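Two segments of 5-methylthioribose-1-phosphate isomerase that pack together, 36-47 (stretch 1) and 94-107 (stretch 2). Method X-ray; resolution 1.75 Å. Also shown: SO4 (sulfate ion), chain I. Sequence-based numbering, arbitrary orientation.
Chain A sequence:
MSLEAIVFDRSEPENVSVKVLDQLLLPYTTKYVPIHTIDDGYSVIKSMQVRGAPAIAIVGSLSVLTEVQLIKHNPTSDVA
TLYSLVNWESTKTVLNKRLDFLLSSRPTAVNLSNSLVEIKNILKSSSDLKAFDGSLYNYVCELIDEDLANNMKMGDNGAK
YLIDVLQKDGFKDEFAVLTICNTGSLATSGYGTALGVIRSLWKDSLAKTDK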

# COMPACT_ATOMS: atom_id res chain seq x y z
N HIS A 36 12.77 17.51 27.22
CA HIS A 36 13.08 18.06 28.54
C HIS A 36 12.32 17.36 29.66
O HIS A 36 12.82 17.22 30.78
N THR A 37 11.10 16.94 29.37
CA THR A 37 10.23 16.37 30.39
C THR A 37 9.50 15.15 29.90
O THR A 37 9.57 14.80 28.71
N ILE A 38 8.78 14.51 30.81
CA ILE A 38 7.99 13.34 30.45
C ILE A 38 6.87 13.73 29.50
O ILE A 38 6.43 12.92 28.67
N ASP A 39 6.42 14.98 29.57
CA ASP A 39 5.40 15.41 28.61
C ASP A 39 5.95 15.38 27.20
O ASP A 39 5.21 15.09 26.26
N ASP A 40 7.24 15.69 27.04
CA ASP A 40 7.86 15.70 25.72
C ASP A 40 8.00 14.27 25.20
O ASP A 40 7.72 14.00 24.04
N GLY A 41 8.44 13.38 26.09
CA GLY A 41 8.54 11.97 25.77
C GLY A 41 7.19 11.43 25.33
O GLY A 41 7.08 10.77 24.30
N TYR A 42 6.15 11.72 26.11
CA TYR A 42 4.81 11.27 25.78
C TYR A 42 4.41 11.83 24.42
O TYR A 42 3.87 11.11 23.58
N SER A 43 4.66 13.12 24.21
CA SER A 43 4.20 13.77 22.99
C SER A 43 4.87 13.19 21.75
O SER A 43 4.18 12.92 20.76
N VAL A 44 6.18 13.00 21.78
CA VAL A 44 6.83 12.49 20.57
C VAL A 44 6.49 11.02 20.29
O VAL A 44 6.51 10.60 19.13
N ILE A 45 6.20 10.26 21.33
CA ILE A 45 5.78 8.88 21.15
C ILE A 45 4.35 8.81 20.59
O ILE A 45 4.08 8.13 19.61
N LYS A 46 3.44 9.54 21.23
CA LYS A 46 2.04 9.43 20.85
C LYS A 46 1.82 9.89 19.41
O LYS A 46 1.05 9.29 18.67
N SER A 47 2.51 10.96 19.03
CA SER A 47 2.41 11.52 17.69
C SER A 47 3.27 10.78 16.67
O SER A 47 3.18 11.06 15.47
N VAL A 94 3.98 11.40 42.53
CA VAL A 94 3.80 12.13 41.28
C VAL A 94 4.64 11.52 40.15
O VAL A 94 4.15 11.34 39.03
N LEU A 95 5.90 11.20 40.44
CA LEU A 95 6.74 10.54 39.44
C LEU A 95 6.08 9.25 38.93
O LEU A 95 6.02 9.03 37.71
N ASN A 96 5.58 8.42 39.84
CA ASN A 96 4.92 7.19 39.42
C ASN A 96 3.70 7.45 38.56
O ASN A 96 3.45 6.73 37.58
N LYS A 97 2.94 8.48 38.90
CA LYS A 97 1.78 8.87 38.10
C LYS A 97 2.23 9.29 36.70
O LYS A 97 1.59 8.94 35.70
N ARG A 98 3.33 10.02 36.62
CA ARG A 98 3.82 10.48 35.33
C ARG A 98 4.43 9.34 34.51
O ARG A 98 4.34 9.35 33.27
N LEU A 99 5.01 8.35 35.18
CA LEU A 99 5.41 7.11 34.51
C LEU A 99 4.23 6.33 33.93
O LEU A 99 4.31 5.80 32.82
N ASP A 100 3.13 6.26 34.67
CA ASP A 100 1.89 5.69 34.13
C ASP A 100 1.33 6.47 32.93
O ASP A 100 0.84 5.88 31.98
N PHE A 101 1.42 7.80 32.99
CA PHE A 101 1.01 8.65 31.86
C PHE A 101 1.86 8.29 30.63
O PHE A 101 1.33 8.02 29.54
N LEU A 102 3.18 8.27 30.82
CA LEU A 102 4.10 7.95 29.72
C LEU A 102 3.78 6.59 29.11
O LEU A 102 3.74 6.45 27.88
N LEU A 103 3.54 5.60 29.97
CA LEU A 103 3.17 4.26 29.53
C LEU A 103 1.95 4.26 28.61
O LEU A 103 1.86 3.44 27.69
N SER A 104 1.03 5.18 28.85
CA SER A 104 -0.21 5.22 28.07
C SER A 104 -0.05 5.78 26.65
O SER A 104 -0.99 5.71 25.86
N SER A 105 1.12 6.33 26.34
CA SER A 105 1.39 6.91 25.02
C SER A 105 0.97 6.02 23.85
O SER A 105 0.15 6.42 23.01
N ARG A 106 1.54 4.82 23.78
CA ARG A 106 1.23 3.86 22.72
C ARG A 106 1.34 2.45 23.31
O ARG A 106 2.37 2.10 23.88
N PRO A 107 0.28 1.65 23.23
CA PRO A 107 0.21 0.37 23.95
C PRO A 107 0.91 -0.87 23.38
O PRO A 107 1.27 -1.74 24.16

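Two nearly parallel helices pack here through a mixed contact, an apolar core around Leu102 flanked by a salt bridge, an aromatic stack and a water-bridged arginine. The axes of helix 38-46 and helix 94-103 run 11° apart and approach to 9.4 Å, and 737 Å² is buried in all.

Leu102 (chi1 t, chi2 p) is the knob: its CA-to-CB bond points sideways, but its end reaches in among Ile38, Gly41, Tyr42 and Ile45. Its CD1 lies 3.9 Å from Gly41 C and 4.0 Å from Ile45 CD1, while Leu102 CB meets Ile38 CG2 at 3.9 Å. An ideal CB on Gly41 would lie 3.7 Å from Leu102 CD1, an ordinary contact distance, so the geometry does not make the close packing depend on the glycine. Ile38 (m, t) points toward the partner helix and extends the apolar patch to Leu95, CD1 to CD1 at 4.1 Å.

Arg98 (chi1 m) also points toward stretch 1. Its NH2 donates to Asp39 OD2 at 2.8 Å with an angle of 165°, near the guanidinium plane, as expected for a well-aligned salt bridge. Asp39 (chi1 m) starts sideways, and its carboxylate closes the gap.

Tyr42 and Phe101, both chi1 t, form an offset stack with centroids 4.0 Å apart and planes at 16°; Phe101 CZ approaches Tyr42 CG to 3.5 Å. Ser104 OG sits at the tyrosine's edge, 3.6 Å from Tyr42 CE1, yet donates within its own stretch to Phe101 O at 2.6 Å.

Near Ile45 (m, t), Ser105 OG packs 3.4 Å from Ile45 CG2 and donates to Leu102 O at 2.7 Å. Water 1 bridges the stretches, donating to Ile45 O (2.7 Å) and accepting from Arg106 NH1 (2.9 Å). The same guanidinium binds sulfate, probably from the crystallisation liquor, through NH1 to O1 (3.0 Å) and NH2 to O2 (2.9 Å).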

# COMPACT_ATOMS: atom_id res chain seq x y z
CB HIS A 36 12.82 19.57 28.56
CG HIS A 36 13.69 20.34 27.61
ND1 HIS A 36 15.06 20.42 27.76
CD2 HIS A 36 13.39 21.05 26.50
CE1 HIS A 36 15.56 21.15 26.77
NE2 HIS A 36 14.57 21.54 25.99
CB THR A 37 9.17 17.39 30.82
OG1 THR A 37 8.21 17.54 29.76
CG2 THR A 37 9.80 18.77 30.99
CB ILE A 38 7.49 12.62 31.72
CG1 ILE A 38 8.70 11.97 32.41
CG2 ILE A 38 6.49 11.52 31.36
CD1 ILE A 38 8.41 11.43 33.82
CB ASP A 39 4.86 16.81 28.91
CG ASP A 39 4.16 16.89 30.23
OD1 ASP A 39 3.10 16.23 30.39
OD2 ASP A 39 4.60 17.57 31.18
CB ASP A 40 9.25 16.35 25.78
CG ASP A 40 9.19 17.82 26.14
OD1 ASP A 40 8.15 18.48 25.86
OD2 ASP A 40 10.14 18.40 26.70
CB TYR A 42 3.80 11.74 26.84
CG TYR A 42 2.36 11.42 26.51
CD1 TYR A 42 1.77 10.25 26.96
CD2 TYR A 42 1.59 12.29 25.75
CE1 TYR A 42 0.44 9.95 26.66
CE2 TYR A 42 0.27 12.01 25.45
CZ TYR A 42 -0.29 10.83 25.91
OH TYR A 42 -1.61 10.55 25.61
CB SER A 43 4.42 15.28 23.04
OG SER A 43 3.89 15.87 21.86
CB VAL A 44 8.35 12.71 20.52
CG1 VAL A 44 8.67 14.22 20.61
CG2 VAL A 44 9.06 11.90 21.62
CB ILE A 45 5.88 8.06 22.46
CG1 ILE A 45 7.35 7.93 22.90
CG2 ILE A 45 5.25 6.68 22.27
CD1 ILE A 45 7.49 7.43 24.36
CB LYS A 46 1.20 10.23 21.85
CG LYS A 46 -0.25 10.43 21.48
CD LYS A 46 -1.04 9.16 21.62
CE LYS A 46 -2.54 9.47 21.63
NZ LYS A 46 -3.33 8.21 21.68
CB SER A 47 2.80 13.00 17.73
OG SER A 47 4.20 13.15 17.84
CB VAL A 94 4.07 13.63 41.44
CG1 VAL A 94 4.08 14.33 40.08
CG2 VAL A 94 3.01 14.24 42.35
CB LEU A 95 8.13 10.25 40.00
CG LEU A 95 9.22 9.76 39.04
CD1 LEU A 95 9.15 10.51 37.73
CD2 LEU A 95 10.55 10.02 39.74
CB ASN A 96 4.58 6.29 40.61
CG ASN A 96 5.77 5.48 41.07
OD1 ASN A 96 6.49 4.89 40.25
ND2 ASN A 96 6.00 5.45 42.38
CB LYS A 97 1.04 10.01 38.80
CG LYS A 97 -0.22 10.51 38.10
CD LYS A 97 -1.00 11.43 39.05
CE LYS A 97 -0.72 12.90 38.78
NZ LYS A 97 -1.87 13.51 38.03
CB ARG A 98 4.78 11.67 35.51
CG ARG A 98 4.00 12.94 35.84
CD ARG A 98 4.86 14.11 36.22
NE ARG A 98 5.57 14.67 35.07
CZ ARG A 98 4.99 15.32 34.07
NH1 ARG A 98 3.67 15.49 34.06
NH2 ARG A 98 5.73 15.80 33.08
CB LEU A 99 6.27 6.22 35.42
CG LEU A 99 7.60 6.80 35.89
CD1 LEU A 99 8.20 5.90 36.97
CD2 LEU A 99 8.57 6.95 34.71
CB ASP A 100 0.83 5.52 35.23
CG ASP A 100 1.27 4.57 36.34
OD1 ASP A 100 2.25 3.81 36.15
OD2 ASP A 100 0.70 4.52 37.45
CB PHE A 101 1.19 10.12 32.25
CG PHE A 101 0.96 11.10 31.14
CD1 PHE A 101 -0.24 11.12 30.44
CD2 PHE A 101 1.95 12.00 30.79
CE1 PHE A 101 -0.45 12.02 29.41
CE2 PHE A 101 1.75 12.91 29.76
CZ PHE A 101 0.55 12.92 29.07
CB LEU A 102 5.55 7.95 30.23
CG LEU A 102 6.65 7.68 29.19
CD1 LEU A 102 6.51 8.70 28.07
CD2 LEU A 102 8.01 7.83 29.85
CB LEU A 103 2.88 3.36 30.74
CG LEU A 103 2.44 1.92 30.43
CD1 LEU A 103 3.64 1.12 29.93
CD2 LEU A 103 1.85 1.27 31.67
CB SER A 104 -1.30 6.01 28.80
OG SER A 104 -1.04 7.41 28.76
CB SER A 105 2.87 7.29 24.90
OG SER A 105 3.70 6.18 25.21
CB ARG A 106 2.19 4.02 21.53
CG ARG A 106 1.88 5.18 20.59
CD ARG A 106 2.78 5.22 19.34
NE ARG A 106 2.37 4.18 18.39
CZ ARG A 106 3.16 3.64 17.47
NH1 ARG A 106 4.43 4.04 17.34
NH2 ARG A 106 2.68 2.69 16.66
CB PRO A 107 -1.29 0.07 23.99
CG PRO A 107 -1.82 0.72 22.75
CD PRO A 107 -0.94 1.92 22.46
S SO4 I . 6.03 1.80 14.68
O1 SO4 I . 6.47 2.29 16.00
O2 SO4 I . 4.57 1.89 14.63
O3 SO4 I . 6.58 2.65 13.64
O4 SO4 I . 6.43 0.41 14.53
O HOH W 1 5.74 6.24 18.62